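Local coordinates for assembly chaperone of ribosomal protein L4 (Acl4) (Chaetomium thermophilum, PDB 5TQB) that probably binds newly made ribosomal protein L4 through a helical tetratricopeptide-repeat scaffold and chaperones it toward ribosome assembly, at residues 3-15 with 26-40. Numbering follows the deposited sequence.
Sequences NPKELLDRATTLL and VARTAYEHIGENGRH
Val26 is a knob in the hole formed by Leu7, Arg10, Ala11 and Leu14. Its two methyls divide the work. CG1 lies anti to the backbone N (chi1 177°) and comes 3.4 Å from Leu7 O, while CG2 meets Leu14 CD1 at 3.8 Å. Small residues, Ala30 and Ala27, meet the first helix along the middle of the contact. Ala30 CB is 3.7 Å from Leu7 CB and also touches Leu8 CD2, and the methyls of Ala11 and Ala27 touch. Beyond the end of helix 20-32, the Pro4 ring packs on His33 and Ile34, the residues that follow the helix: its CB is 3.6 Å from Ile34 CG1, and its CG rests against His33 O. No hydrogen bond joins the two segments.

A polar cluster lies at the N-terminal end of helix 4-16. Asn3 OD1 caps it by accepting from Lys5 N at 2.7 Å, in the carbonyl plane. The Lys5 chain bends at chi2 (59°) and crosses the His40 side chain at about a right angle, with Lys5 CD 3.6 Å from His40 NE2. Leu8 CD1 touches His40 CB. Glu80 OE1 forms a salt bridge with Lys5 NZ and a hydrogen bond with His40 NE2; Lys5 NZ also pairs with Asp9 OD1 at 3.4 Å. Replacing His40 by an alanine would take away the ring and is likely to leave Glu80 without its imidazole partner and a gap beside Lys5 CD.

Ala11 and Ala27 both also touch helix 41-54. The axes of 4-15 and 26-32 come within 8.6 Å and run antiparallel at 162°, a helical hairpin as in tetratricopeptide repeats, stacked here on the next helix of the solenoid.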
# COMPACT_ATOMS: atom_id res chain seq x y z
N ASN B 3 2.85 -25.81 25.13
CA ASN B 3 3.81 -25.96 24.04
C ASN B 3 4.21 -24.59 23.48
O ASN B 3 3.34 -23.79 23.14
CB ASN B 3 3.22 -26.84 22.93
CG ASN B 3 4.24 -27.21 21.87
OD1 ASN B 3 4.97 -26.36 21.36
ND2 ASN B 3 4.30 -28.49 21.53
N PRO B 4 5.53 -24.31 23.37
CA PRO B 4 5.99 -23.02 22.83
C PRO B 4 5.58 -22.76 21.39
O PRO B 4 5.53 -21.59 20.98
CB PRO B 4 7.52 -23.13 22.90
CG PRO B 4 7.80 -24.20 23.87
CD PRO B 4 6.66 -25.16 23.80
N LYS B 5 5.32 -23.80 20.62
CA LYS B 5 4.90 -23.63 19.23
C LYS B 5 3.53 -22.94 19.18
O LYS B 5 3.26 -22.15 18.27
CB LYS B 5 4.88 -24.97 18.49
CG LYS B 5 4.21 -24.94 17.11
CD LYS B 5 4.89 -23.96 16.16
CE LYS B 5 4.19 -23.95 14.81
NZ LYS B 5 4.82 -22.99 13.85
N GLU B 6 2.69 -23.23 20.17
CA GLU B 6 1.38 -22.59 20.28
C GLU B 6 1.54 -21.11 20.56
O GLU B 6 0.78 -20.28 20.06
CB GLU B 6 0.54 -23.25 21.38
CG GLU B 6 -0.87 -22.69 21.51
CD GLU B 6 -1.73 -23.41 22.55
OE1 GLU B 6 -2.74 -22.83 22.99
OE2 GLU B 6 -1.40 -24.56 22.92
N LEU B 7 2.54 -20.77 21.37
CA LEU B 7 2.86 -19.36 21.64
C LEU B 7 3.33 -18.62 20.39
O LEU B 7 3.04 -17.44 20.23
CB LEU B 7 3.92 -19.25 22.73
CG LEU B 7 3.42 -19.25 24.18
CD1 LEU B 7 2.25 -20.19 24.37
CD2 LEU B 7 4.55 -19.61 25.12
N LEU B 8 4.06 -19.31 19.52
CA LEU B 8 4.51 -18.69 18.26
C LEU B 8 3.32 -18.39 17.36
O LEU B 8 3.28 -17.35 16.70
CB LEU B 8 5.49 -19.61 17.52
CG LEU B 8 6.87 -19.81 18.14
CD1 LEU B 8 7.73 -20.67 17.21
CD2 LEU B 8 7.56 -18.48 18.42
N ASP B 9 2.36 -19.31 17.33
CA ASP B 9 1.17 -19.13 16.52
C ASP B 9 0.33 -18.00 17.09
O ASP B 9 -0.21 -17.18 16.35
CB ASP B 9 0.36 -20.42 16.46
CG ASP B 9 1.15 -21.57 15.87
OD1 ASP B 9 2.20 -21.31 15.25
OD2 ASP B 9 0.72 -22.74 16.01
N ARG B 10 0.24 -17.94 18.41
CA ARG B 10 -0.51 -16.89 19.08
C ARG B 10 0.08 -15.52 18.77
O ARG B 10 -0.64 -14.58 18.42
CB ARG B 10 -0.54 -17.14 20.58
CG ARG B 10 -1.27 -16.08 21.39
CD ARG B 10 -2.75 -15.98 21.02
NE ARG B 10 -3.40 -14.88 21.73
CZ ARG B 10 -4.47 -14.23 21.29
NH1 ARG B 10 -5.03 -14.56 20.14
NH2 ARG B 10 -4.98 -13.24 22.01
N ALA B 11 1.40 -15.40 18.89
CA ALA B 11 2.07 -14.13 18.63
C ALA B 11 1.89 -13.72 17.17
O ALA B 11 1.75 -12.53 16.87
CB ALA B 11 3.54 -14.22 18.98
N THR B 12 1.87 -14.70 16.28
CA THR B 12 1.69 -14.43 14.86
C THR B 12 0.29 -13.89 14.58
O THR B 12 0.12 -12.97 13.78
CB THR B 12 1.95 -15.69 14.02
OG1 THR B 12 3.32 -16.08 14.17
CG2 THR B 12 1.69 -15.43 12.54
N THR B 13 -0.71 -14.47 15.24
CA THR B 13 -2.08 -13.99 15.11
C THR B 13 -2.18 -12.57 15.64
O THR B 13 -2.82 -11.71 15.03
CB THR B 13 -3.07 -14.88 15.88
OG1 THR B 13 -2.99 -16.22 15.39
CG2 THR B 13 -4.51 -14.37 15.73
N LEU B 14 -1.53 -12.32 16.78
CA LEU B 14 -1.53 -10.99 17.39
C LEU B 14 -0.88 -9.98 16.45
O LEU B 14 -1.35 -8.85 16.33
CB LEU B 14 -0.79 -11.02 18.73
CG LEU B 14 -1.50 -11.70 19.90
CD1 LEU B 14 -0.56 -11.86 21.08
CD2 LEU B 14 -2.74 -10.93 20.30
N LEU B 15 0.20 -10.38 15.79
CA LEU B 15 0.90 -9.52 14.86
C LEU B 15 0.00 -9.22 13.66
O LEU B 15 -0.04 -8.08 13.17
CB LEU B 15 2.20 -10.17 14.41
CG LEU B 15 3.17 -9.31 13.61
CD1 LEU B 15 3.62 -8.09 14.39
CD2 LEU B 15 4.38 -10.13 13.19
N VAL B 26 4.40 -12.03 23.93
CA VAL B 26 4.15 -13.46 23.77
C VAL B 26 5.30 -14.15 23.02
O VAL B 26 5.65 -15.28 23.34
CB VAL B 26 2.81 -13.72 23.03
CG1 VAL B 26 2.60 -15.21 22.80
CG2 VAL B 26 1.64 -13.16 23.83
N ALA B 27 5.88 -13.45 22.05
CA ALA B 27 7.00 -13.98 21.28
C ALA B 27 8.24 -14.10 22.15
O ALA B 27 9.04 -15.01 21.97
CB ALA B 27 7.28 -13.09 20.07
N ARG B 28 8.40 -13.17 23.09
CA ARG B 28 9.53 -13.21 24.00
C ARG B 28 9.42 -14.43 24.91
O ARG B 28 10.34 -15.25 24.97
CB ARG B 28 9.62 -11.91 24.81
CG ARG B 28 10.44 -11.98 26.10
CD ARG B 28 11.85 -12.54 25.91
NE ARG B 28 12.61 -11.85 24.87
CZ ARG B 28 13.85 -12.17 24.52
NH1 ARG B 28 14.48 -13.18 25.10
NH2 ARG B 28 14.46 -11.48 23.57
N THR B 29 8.29 -14.56 25.61
CA THR B 29 8.08 -15.70 26.49
C THR B 29 8.26 -17.01 25.72
O THR B 29 8.89 -17.94 26.22
CB THR B 29 6.68 -15.67 27.15
OG1 THR B 29 5.67 -15.63 26.13
CG2 THR B 29 6.53 -14.46 28.05
N ALA B 30 7.73 -17.06 24.50
CA ALA B 30 7.87 -18.23 23.65
C ALA B 30 9.33 -18.64 23.52
O ALA B 30 9.70 -19.77 23.85
CB ALA B 30 7.30 -17.94 22.27
N TYR B 31 10.16 -17.70 23.06
CA TYR B 31 11.57 -17.97 22.80
C TYR B 31 12.32 -18.41 24.06
O TYR B 31 13.22 -19.25 23.99
CB TYR B 31 12.27 -16.76 22.18
CG TYR B 31 13.73 -17.02 21.91
CD1 TYR B 31 14.72 -16.42 22.68
CD2 TYR B 31 14.13 -17.88 20.90
CE1 TYR B 31 16.06 -16.67 22.44
CE2 TYR B 31 15.46 -18.13 20.65
CZ TYR B 31 16.42 -17.53 21.42
OH TYR B 31 17.75 -17.78 21.18
N GLU B 32 11.94 -17.84 25.20
CA GLU B 32 12.56 -18.22 26.47
C GLU B 32 12.39 -19.71 26.74
O GLU B 32 13.26 -20.33 27.35
CB GLU B 32 11.96 -17.42 27.63
CG GLU B 32 12.34 -15.95 27.62
CD GLU B 32 11.68 -15.16 28.75
OE1 GLU B 32 11.47 -15.75 29.83
OE2 GLU B 32 11.38 -13.97 28.54
N HIS B 33 11.29 -20.29 26.27
CA HIS B 33 11.03 -21.71 26.47
C HIS B 33 11.54 -22.54 25.29
O HIS B 33 11.25 -23.73 25.19
CB HIS B 33 9.53 -21.97 26.67
CG HIS B 33 8.98 -21.37 27.93
ND1 HIS B 33 9.11 -21.97 29.16
CD2 HIS B 33 8.30 -20.22 28.14
CE1 HIS B 33 8.53 -21.22 30.08
NE2 HIS B 33 8.03 -20.15 29.49
N ILE B 34 12.32 -21.90 24.41
CA ILE B 34 12.86 -22.56 23.23
C ILE B 34 14.38 -22.50 23.28
O ILE B 34 15.06 -23.52 23.19
CB ILE B 34 12.34 -21.90 21.94
CG1 ILE B 34 10.83 -22.07 21.83
CG2 ILE B 34 13.01 -22.50 20.70
CD1 ILE B 34 10.19 -21.19 20.78
N GLY B 35 14.92 -21.28 23.42
CA GLY B 35 16.35 -21.09 23.49
C GLY B 35 17.03 -21.26 22.15
O GLY B 35 16.41 -21.67 21.17
N GLU B 36 18.32 -20.94 22.10
CA GLU B 36 19.06 -20.94 20.84
C GLU B 36 19.24 -22.35 20.28
O GLU B 36 19.37 -22.54 19.07
CB GLU B 36 20.42 -20.27 21.01
CG GLU B 36 21.31 -20.91 22.06
CD GLU B 36 22.58 -20.12 22.30
OE1 GLU B 36 23.36 -20.51 23.20
OE2 GLU B 36 22.81 -19.12 21.60
N ASN B 37 19.24 -23.35 21.16
CA ASN B 37 19.40 -24.74 20.76
C ASN B 37 18.08 -25.41 20.41
O ASN B 37 18.05 -26.55 19.93
CB ASN B 37 20.11 -25.52 21.86
CG ASN B 37 21.54 -25.05 22.09
OD1 ASN B 37 22.29 -24.85 21.13
ND2 ASN B 37 21.91 -24.85 23.35
N GLY B 38 16.98 -24.70 20.63
CA GLY B 38 15.65 -25.24 20.39
C GLY B 38 15.34 -25.51 18.93
O GLY B 38 15.96 -24.96 18.02
N ARG B 39 14.36 -26.39 18.72
CA ARG B 39 13.91 -26.80 17.40
C ARG B 39 13.40 -25.60 16.60
O ARG B 39 13.72 -25.45 15.41
CB ARG B 39 12.80 -27.84 17.58
CG ARG B 39 12.41 -28.63 16.34
CD ARG B 39 11.51 -29.82 16.72
NE ARG B 39 11.01 -30.55 15.55
CZ ARG B 39 9.80 -30.41 15.02
NH1 ARG B 39 8.92 -29.57 15.56
NH2 ARG B 39 9.46 -31.12 13.96
N HIS B 40 12.61 -24.75 17.25
CA HIS B 40 11.98 -23.60 16.59
C HIS B 40 12.72 -22.29 16.82
O HIS B 40 12.13 -21.21 16.71
CB HIS B 40 10.53 -23.45 17.06
CG HIS B 40 9.57 -24.38 16.40
ND1 HIS B 40 9.41 -25.69 16.79
CD2 HIS B 40 8.71 -24.18 15.37
CE1 HIS B 40 8.49 -26.26 16.03
NE2 HIS B 40 8.05 -25.37 15.16